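Local coordinates for putative O-Methyltransferase (Corynebacterium glutamicum, PDB 3DR5), which probably transfers methyl groups from S-adenosyl-L-methionine to hydroxyl oxygens of an unidentified acceptor, as a putative O-methyltransferase, at residues Ile87-Glu92 with Ser116-Val121; Ala20-Ala25 with Ala67-Leu72. One frame throughout, in Å; residues are numbered along the deposited sequence.

Contact 1 of 2, residues Ile87-Glu92 with Ser116-Val121; sequences IDPESE and SRPLDV
Ile87 meets Ser116, Pro118 and Val121 chiefly through CG2, the methyl that makes most of the apolar touches. With chi1 at -46°, CG1 lies beside the backbone N and CG2 is anti to it. Ile87 CG2 reaches Val121 CG1 at 3.7 Å, the two side chains crossing obliquely, and Ile87 CD1 adds a second touch on the same Val121 methyl at 4.0 Å. Ile87 CG2 also rests 3.9 Å from Pro118 CA, with the Pro118 ring more loosely against it. Further out, Ser116 O lies against the face of the Pro89 ring, 3.0 Å from Pro89 N and 3.2 Å from Pro89 CD, a van der Waals contact because the proline N has no hydrogen to give. Pro89 CB meets the aliphatic CG of Arg117 at 4.1 Å.

In the Rossmann-like methyltransferase fold, Ile87 ends strand 83-87, and Asp88 follows at the carboxyl ends of the parallel strands, where class I methyltransferases generally bind their cofactor. Strand 111-114 neighbours strand 83-87, and the chain leaving it runs through Ser116 into the short helix 118-121. Ile63 of strand 59-63 touches both Ile87 and Pro118.

Polar links across the contact are sparse. Ser116 N gives a weak, bent bond to Asp88 O (3.2 Å, 125°). The Asp88 carboxylate bonds within its own stretch of chain: OD2 accepts from Glu90 N at 3.0 Å, met from above the carboxylate plane, closing an Asx turn, and is also hydrogen-bonded to His93 ND1 in helix 91-103. At the N-cap position of helix 118-121, Arg117 O accepts from both Asp120 N and Val121 N.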
ATOM      1  N   ILE A  87      12.084   8.162  16.278  1.00 32.21           N
ATOM      2  CA  ILE A  87      13.059   9.243  16.322  1.00 32.24           C
ATOM      3  C   ILE A  87      12.453  10.642  16.373  1.00 34.38           C
ATOM      4  O   ILE A  87      11.746  11.054  15.442  1.00 35.36           O
ATOM      5  CB  ILE A  87      13.987   9.214  15.086  1.00 31.54           C
ATOM      6  CG1 ILE A  87      14.485   7.790  14.827  1.00 28.05           C
ATOM      7  CG2 ILE A  87      15.151  10.186  15.285  1.00 28.77           C
ATOM      8  CD1 ILE A  87      15.482   7.683  13.691  1.00 31.08           C
ATOM      9  N   ASP A  88      12.716  11.354  17.466  1.00 34.03           N
ATOM     10  CA  ASP A  88      12.274  12.734  17.624  1.00 34.37           C
ATOM     11  C   ASP A  88      13.135  13.381  18.721  1.00 33.50           C
ATOM     12  O   ASP A  88      13.491  12.734  19.701  1.00 33.15           O
ATOM     13  CB  ASP A  88      10.784  12.832  17.990  1.00 32.69           C
ATOM     14  CG  ASP A  88      10.267  14.272  17.925  1.00 32.83           C
ATOM     15  OD1 ASP A  88      10.058  14.782  16.806  1.00 33.51           O
ATOM     16  OD2 ASP A  88      10.099  14.897  18.991  1.00 31.22           O
ATOM     17  N   PRO A  89      13.495  14.664  18.551  1.00 35.06           N
ATOM     18  CA  PRO A  89      14.319  15.403  19.521  1.00 37.30           C
ATOM     19  C   PRO A  89      13.624  15.916  20.780  1.00 39.95           C
ATOM     20  O   PRO A  89      14.287  16.299  21.746  1.00 40.65           O
ATOM     21  CB  PRO A  89      14.879  16.557  18.691  1.00 36.50           C
ATOM     22  CG  PRO A  89      13.777  16.846  17.721  1.00 33.94           C
ATOM     23  CD  PRO A  89      13.248  15.467  17.336  1.00 35.74           C
ATOM     24  N   GLU A  90      12.295  15.923  20.770  1.00 40.63           N
ATOM     25  CA  GLU A  90      11.523  16.428  21.889  1.00 41.49           C
ATOM     26  C   GLU A  90      11.287  15.353  22.939  1.00 41.43           C
ATOM     27  O   GLU A  90      10.801  14.271  22.624  1.00 42.37           O
ATOM     28  CB  GLU A  90      10.210  17.003  21.343  1.00 42.68           C
ATOM     29  CG  GLU A  90      10.139  18.537  21.331  1.00 47.20           C
ATOM     30  CD  GLU A  90      11.460  19.229  21.016  1.00 50.57           C
ATOM     31  OE1 GLU A  90      11.738  19.504  19.830  1.00 54.15           O
ATOM     32  OE2 GLU A  90      12.228  19.486  21.966  1.00 51.33           O
ATOM     33  N   SER A  91      11.627  15.656  24.189  1.00 40.04           N
ATOM     34  CA  SER A  91      11.492  14.676  25.256  1.00 40.28           C
ATOM     35  C   SER A  91      10.081  14.324  25.684  1.00 39.22           C
ATOM     36  O   SER A  91       9.832  13.190  26.103  1.00 38.91           O
ATOM     37  CB  SER A  91      12.337  15.090  26.469  1.00 40.80           C
ATOM     38  OG  SER A  91      12.036  16.401  26.882  1.00 47.75           O
ATOM     39  N   GLU A  92       9.156  15.273  25.577  1.00 38.40           N
ATOM     40  CA  GLU A  92       7.778  14.974  25.933  1.00 37.79           C
ATOM     41  C   GLU A  92       7.201  14.061  24.838  1.00 35.86           C
ATOM     42  O   GLU A  92       6.257  13.309  25.094  1.00 34.88           O
ATOM     43  CB  GLU A  92       6.936  16.259  26.083  1.00 37.99           C
ATOM     44  CG  GLU A  92       6.751  17.105  24.845  1.00 38.66           C
ATOM     45  CD  GLU A  92       5.970  18.383  25.160  1.00 39.16           C
ATOM     46  OE1 GLU A  92       5.875  19.268  24.286  1.00 44.47           O
ATOM     47  OE2 GLU A  92       5.440  18.493  26.286  1.00 39.56           O
ATOM     48  N   SER A 116      16.646  12.339  19.273  1.00 38.17           N
ATOM     49  CA  SER A 116      17.581  13.031  18.391  1.00 39.28           C
ATOM     50  C   SER A 116      16.872  13.673  17.211  1.00 41.12           C
ATOM     51  O   SER A 116      15.681  13.429  16.977  1.00 40.46           O
ATOM     52  CB  SER A 116      18.594  12.048  17.816  1.00 40.19           C
ATOM     53  OG  SER A 116      18.521  10.767  18.429  1.00 42.22           O
ATOM     54  N   ARG A 117      17.612  14.487  16.470  1.00 41.80           N
ATOM     55  CA  ARG A 117      17.074  15.090  15.277  1.00 42.60           C
ATOM     56  C   ARG A 117      17.312  13.946  14.281  1.00 40.98           C
ATOM     57  O   ARG A 117      18.396  13.339  14.235  1.00 41.28           O
ATOM     58  CB  ARG A 117      17.872  16.343  14.895  1.00 43.51           C
ATOM     59  CG  ARG A 117      17.940  17.324  16.043  1.00 49.76           C
ATOM     60  CD  ARG A 117      18.931  18.429  15.775  1.00 60.03           C
ATOM     61  NE  ARG A 117      18.566  19.207  14.594  1.00 67.32           N
ATOM     62  CZ  ARG A 117      19.150  20.349  14.240  1.00 67.66           C
ATOM     63  NH1 ARG A 117      20.131  20.853  14.977  1.00 67.92           N
ATOM     64  NH2 ARG A 117      18.750  20.987  13.148  1.00 68.00           N
ATOM     65  N   PRO A 118      16.298  13.617  13.480  1.00 41.33           N
ATOM     66  CA  PRO A 118      16.363  12.541  12.480  1.00 40.61           C
ATOM     67  C   PRO A 118      17.645  12.472  11.664  1.00 39.64           C
ATOM     68  O   PRO A 118      18.332  11.449  11.638  1.00 39.78           O
ATOM     69  CB  PRO A 118      15.168  12.828  11.576  1.00 40.65           C
ATOM     70  CG  PRO A 118      14.200  13.500  12.460  1.00 41.68           C
ATOM     71  CD  PRO A 118      15.034  14.366  13.364  1.00 40.50           C
ATOM     72  N   LEU A 119      17.957  13.578  10.991  1.00 41.33           N
ATOM     73  CA  LEU A 119      19.110  13.622  10.125  1.00 43.36           C
ATOM     74  C   LEU A 119      20.468  13.543  10.794  1.00 43.28           C
ATOM     75  O   LEU A 119      21.483  13.322  10.130  1.00 43.18           O
ATOM     76  CB  LEU A 119      19.001  14.849   9.211  1.00 44.68           C
ATOM     77  CG  LEU A 119      17.749  14.867   8.310  1.00 47.79           C
ATOM     78  CD1 LEU A 119      17.703  16.178   7.536  1.00 48.36           C
ATOM     79  CD2 LEU A 119      17.765  13.679   7.349  1.00 48.43           C
ATOM     80  N   ASP A 120      20.484  13.705  12.106  1.00 42.99           N
ATOM     81  CA  ASP A 120      21.727  13.618  12.848  1.00 43.56           C
ATOM     82  C   ASP A 120      22.028  12.172  13.234  1.00 42.46           C
ATOM     83  O   ASP A 120      23.156  11.717  13.109  1.00 42.73           O
ATOM     84  CB  ASP A 120      21.653  14.465  14.123  1.00 45.08           C
ATOM     85  CG  ASP A 120      21.905  15.941  13.872  1.00 47.02           C
ATOM     86  OD1 ASP A 120      21.262  16.786  14.534  1.00 52.57           O
ATOM     87  OD2 ASP A 120      22.760  16.257  13.026  1.00 54.08           O
ATOM     88  N   VAL A 121      21.004  11.446  13.677  1.00 41.31           N
ATOM     89  CA  VAL A 121      21.174  10.076  14.149  1.00 39.94           C
ATOM     90  C   VAL A 121      21.087   8.941  13.130  1.00 40.84           C
ATOM     91  O   VAL A 121      21.532   7.823  13.405  1.00 38.80           O
ATOM     92  CB  VAL A 121      20.184   9.803  15.292  1.00 39.13           C
ATOM     93  CG1 VAL A 121      18.783   9.610  14.730  1.00 37.68           C
ATOM     94  CG2 VAL A 121      20.623   8.604  16.108  1.00 37.94           C
TER

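Contact 2 of 2, residues Ala20-Ala25 with Ala67-Leu72; sequences AAVARA and AGLVGL
Ala25 packs directly against Leu69 where segments 20-25 and 67-72 run roughly antiparallel, at 151° between N-to-C directions, their axes approaching to 8.9 Å. Ala25 CB points at the partner helix and comes within 3.7 Å of Leu69 CA and 3.9 Å of Leu69 CB; Ala25 CB also lies 4.2 Å from Gly68 C. The two leucines contribute from different positions. Leu72 has CG anti to its carbonyl carbon (chi1 -75°), and its CD1 methyl lies against the backbone of the opposite helix, 3.4 Å from Ala21 O, while also touching Ala25 CB at 3.9 Å. Leu69 has CG anti to the backbone N (chi1 173°); its CD1 meets Val22 CG1 at 4.1 Å and Val22 O at 3.8 Å. The other valine methyl, CG2, faces Leu72 CB. No hydrogen bond crosses; the side-chain contacts are all apolar, and both leucine CD1 methyls also rest on backbone carbonyls. Helix 91-103 lines one flank, with Leu100 touching Ala25 and Phe101 touching Leu72, and helix 67-77 itself forms the beta-alpha-beta crossover from strand 59-63 to the adjacent parallel strand 83-87 of the Rossmann-like sheet.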
ATOM      1  N   ALA A  20      -8.807   1.040  21.267  1.00 53.78           N
ATOM      2  CA  ALA A  20      -8.632   1.963  22.387  1.00 51.44           C
ATOM      3  C   ALA A  20      -7.259   2.616  22.411  1.00 49.39           C
ATOM      4  O   ALA A  20      -7.147   3.840  22.521  1.00 47.69           O
ATOM      5  CB  ALA A  20      -8.892   1.237  23.712  1.00 51.74           C
ATOM      6  N   ALA A  21      -6.220   1.799  22.303  1.00 46.99           N
ATOM      7  CA  ALA A  21      -4.862   2.314  22.307  1.00 44.89           C
ATOM      8  C   ALA A  21      -4.667   3.288  21.144  1.00 43.57           C
ATOM      9  O   ALA A  21      -4.011   4.316  21.294  1.00 43.64           O
ATOM     10  CB  ALA A  21      -3.860   1.155  22.214  1.00 44.67           C
ATOM     11  N   VAL A  22      -5.241   2.969  19.985  1.00 41.64           N
ATOM     12  CA  VAL A  22      -5.116   3.830  18.810  1.00 39.09           C
ATOM     13  C   VAL A  22      -5.908   5.122  18.970  1.00 38.15           C
ATOM     14  O   VAL A  22      -5.430   6.203  18.619  1.00 36.18           O
ATOM     15  CB  VAL A  22      -5.593   3.107  17.521  1.00 38.83           C
ATOM     16  CG1 VAL A  22      -5.721   4.119  16.369  1.00 37.70           C
ATOM     17  CG2 VAL A  22      -4.615   1.997  17.149  1.00 36.88           C
ATOM     18  N   ALA A  23      -7.124   5.013  19.499  1.00 38.78           N
ATOM     19  CA  ALA A  23      -7.965   6.189  19.700  1.00 39.37           C
ATOM     20  C   ALA A  23      -7.294   7.132  20.707  1.00 38.28           C
ATOM     21  O   ALA A  23      -7.351   8.346  20.563  1.00 37.20           O
ATOM     22  CB  ALA A  23      -9.344   5.770  20.207  1.00 39.71           C
ATOM     23  N   ARG A  24      -6.660   6.562  21.726  1.00 39.08           N
ATOM     24  CA  ARG A  24      -5.983   7.352  22.744  1.00 40.86           C
ATOM     25  C   ARG A  24      -4.818   8.117  22.100  1.00 40.75           C
ATOM     26  O   ARG A  24      -4.640   9.318  22.345  1.00 40.53           O
ATOM     27  CB  ARG A  24      -5.492   6.421  23.866  1.00 41.74           C
ATOM     28  CG  ARG A  24      -4.626   7.073  24.926  1.00 49.23           C
ATOM     29  CD  ARG A  24      -5.325   8.236  25.610  1.00 54.35           C
ATOM     30  NE  ARG A  24      -4.882   8.363  26.996  1.00 59.94           N
ATOM     31  CZ  ARG A  24      -4.728   9.518  27.628  1.00 59.09           C
ATOM     32  NH1 ARG A  24      -4.981  10.654  26.994  1.00 62.71           N
ATOM     33  NH2 ARG A  24      -4.315   9.536  28.888  1.00 60.22           N
ATOM     34  N   ALA A  25      -4.036   7.426  21.273  1.00 40.03           N
ATOM     35  CA  ALA A  25      -2.902   8.049  20.598  1.00 40.19           C
ATOM     36  C   ALA A  25      -3.349   9.156  19.636  1.00 40.52           C
ATOM     37  O   ALA A  25      -2.636  10.149  19.448  1.00 41.05           O
ATOM     38  CB  ALA A  25      -2.089   6.990  19.852  1.00 40.91           C
ATOM     39  N   ALA A  67       5.044   9.616  17.146  1.00 34.58           N
ATOM     40  CA  ALA A  67       5.471   8.239  16.917  1.00 34.68           C
ATOM     41  C   ALA A  67       4.564   7.203  17.561  1.00 35.19           C
ATOM     42  O   ALA A  67       4.559   6.034  17.161  1.00 33.42           O
ATOM     43  CB  ALA A  67       6.904   8.053  17.409  1.00 33.52           C
ATOM     44  N   GLY A  68       3.801   7.639  18.559  1.00 34.05           N
ATOM     45  CA  GLY A  68       2.913   6.735  19.255  1.00 33.14           C
ATOM     46  C   GLY A  68       1.763   6.246  18.394  1.00 33.00           C
ATOM     47  O   GLY A  68       1.461   5.047  18.366  1.00 31.77           O
ATOM     48  N   LEU A  69       1.114   7.172  17.698  1.00 31.47           N
ATOM     49  CA  LEU A  69      -0.005   6.818  16.843  1.00 32.26           C
ATOM     50  C   LEU A  69       0.524   5.974  15.677  1.00 33.07           C
ATOM     51  O   LEU A  69       0.107   4.839  15.478  1.00 33.37           O
ATOM     52  CB  LEU A  69      -0.704   8.087  16.328  1.00 30.74           C
ATOM     53  CG  LEU A  69      -1.807   7.870  15.284  1.00 32.20           C
ATOM     54  CD1 LEU A  69      -2.984   7.130  15.894  1.00 32.82           C
ATOM     55  CD2 LEU A  69      -2.253   9.212  14.743  1.00 29.97           C
ATOM     56  N   VAL A  70       1.449   6.539  14.915  1.00 33.16           N
ATOM     57  CA  VAL A  70       2.059   5.850  13.781  1.00 34.67           C
ATOM     58  C   VAL A  70       2.612   4.470  14.162  1.00 34.31           C
ATOM     59  O   VAL A  70       2.354   3.482  13.465  1.00 33.10           O
ATOM     60  CB  VAL A  70       3.203   6.710  13.183  1.00 35.05           C
ATOM     61  CG1 VAL A  70       4.029   5.893  12.178  1.00 37.65           C
ATOM     62  CG2 VAL A  70       2.620   7.933  12.507  1.00 33.13           C
ATOM     63  N   GLY A  71       3.366   4.429  15.262  1.00 32.90           N
ATOM     64  CA  GLY A  71       3.981   3.204  15.743  1.00 30.68           C
ATOM     65  C   GLY A  71       3.022   2.077  16.046  1.00 30.85           C
ATOM     66  O   GLY A  71       3.354   0.901  15.871  1.00 31.53           O
ATOM     67  N   LEU A  72       1.840   2.435  16.534  1.00 29.51           N
ATOM     68  CA  LEU A  72       0.828   1.446  16.866  1.00 30.07           C
ATOM     69  C   LEU A  72       0.327   0.752  15.599  1.00 28.95           C
ATOM     70  O   LEU A  72       0.049  -0.450  15.606  1.00 29.63           O
ATOM     71  CB  LEU A  72      -0.340   2.102  17.623  1.00 28.25           C
ATOM     72  CG  LEU A  72      -0.042   2.448  19.097  1.00 28.77           C
ATOM     73  CD1 LEU A  72      -1.208   3.242  19.689  1.00 31.04           C
ATOM     74  CD2 LEU A  72       0.174   1.164  19.905  1.00 27.33           C
TER

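How the contacts relate
Contact 2 joins helix 20-31, the second helix of the chain, to helix 67-77, whereas contact 1 lies at the ends of strands 83-87 and 111-114. Their centres are 19 Å apart and their nearest atoms about 5 Å, without touching. The chain links them: helix 67-77 leads into strand 83-87, which ends in Ile87, and helix 91-103, begun in contact 1, continues to pack Leu100 and Phe101 against contact 2. Contact 1 lies at the carboxyl ends of the parallel strands, where related methyltransferases hold S-adenosylmethionine. Contact 2 belongs to a flanking helical layer, but segment 67-72 opens its helix on that same side; any cofactor role is inferred from the fold.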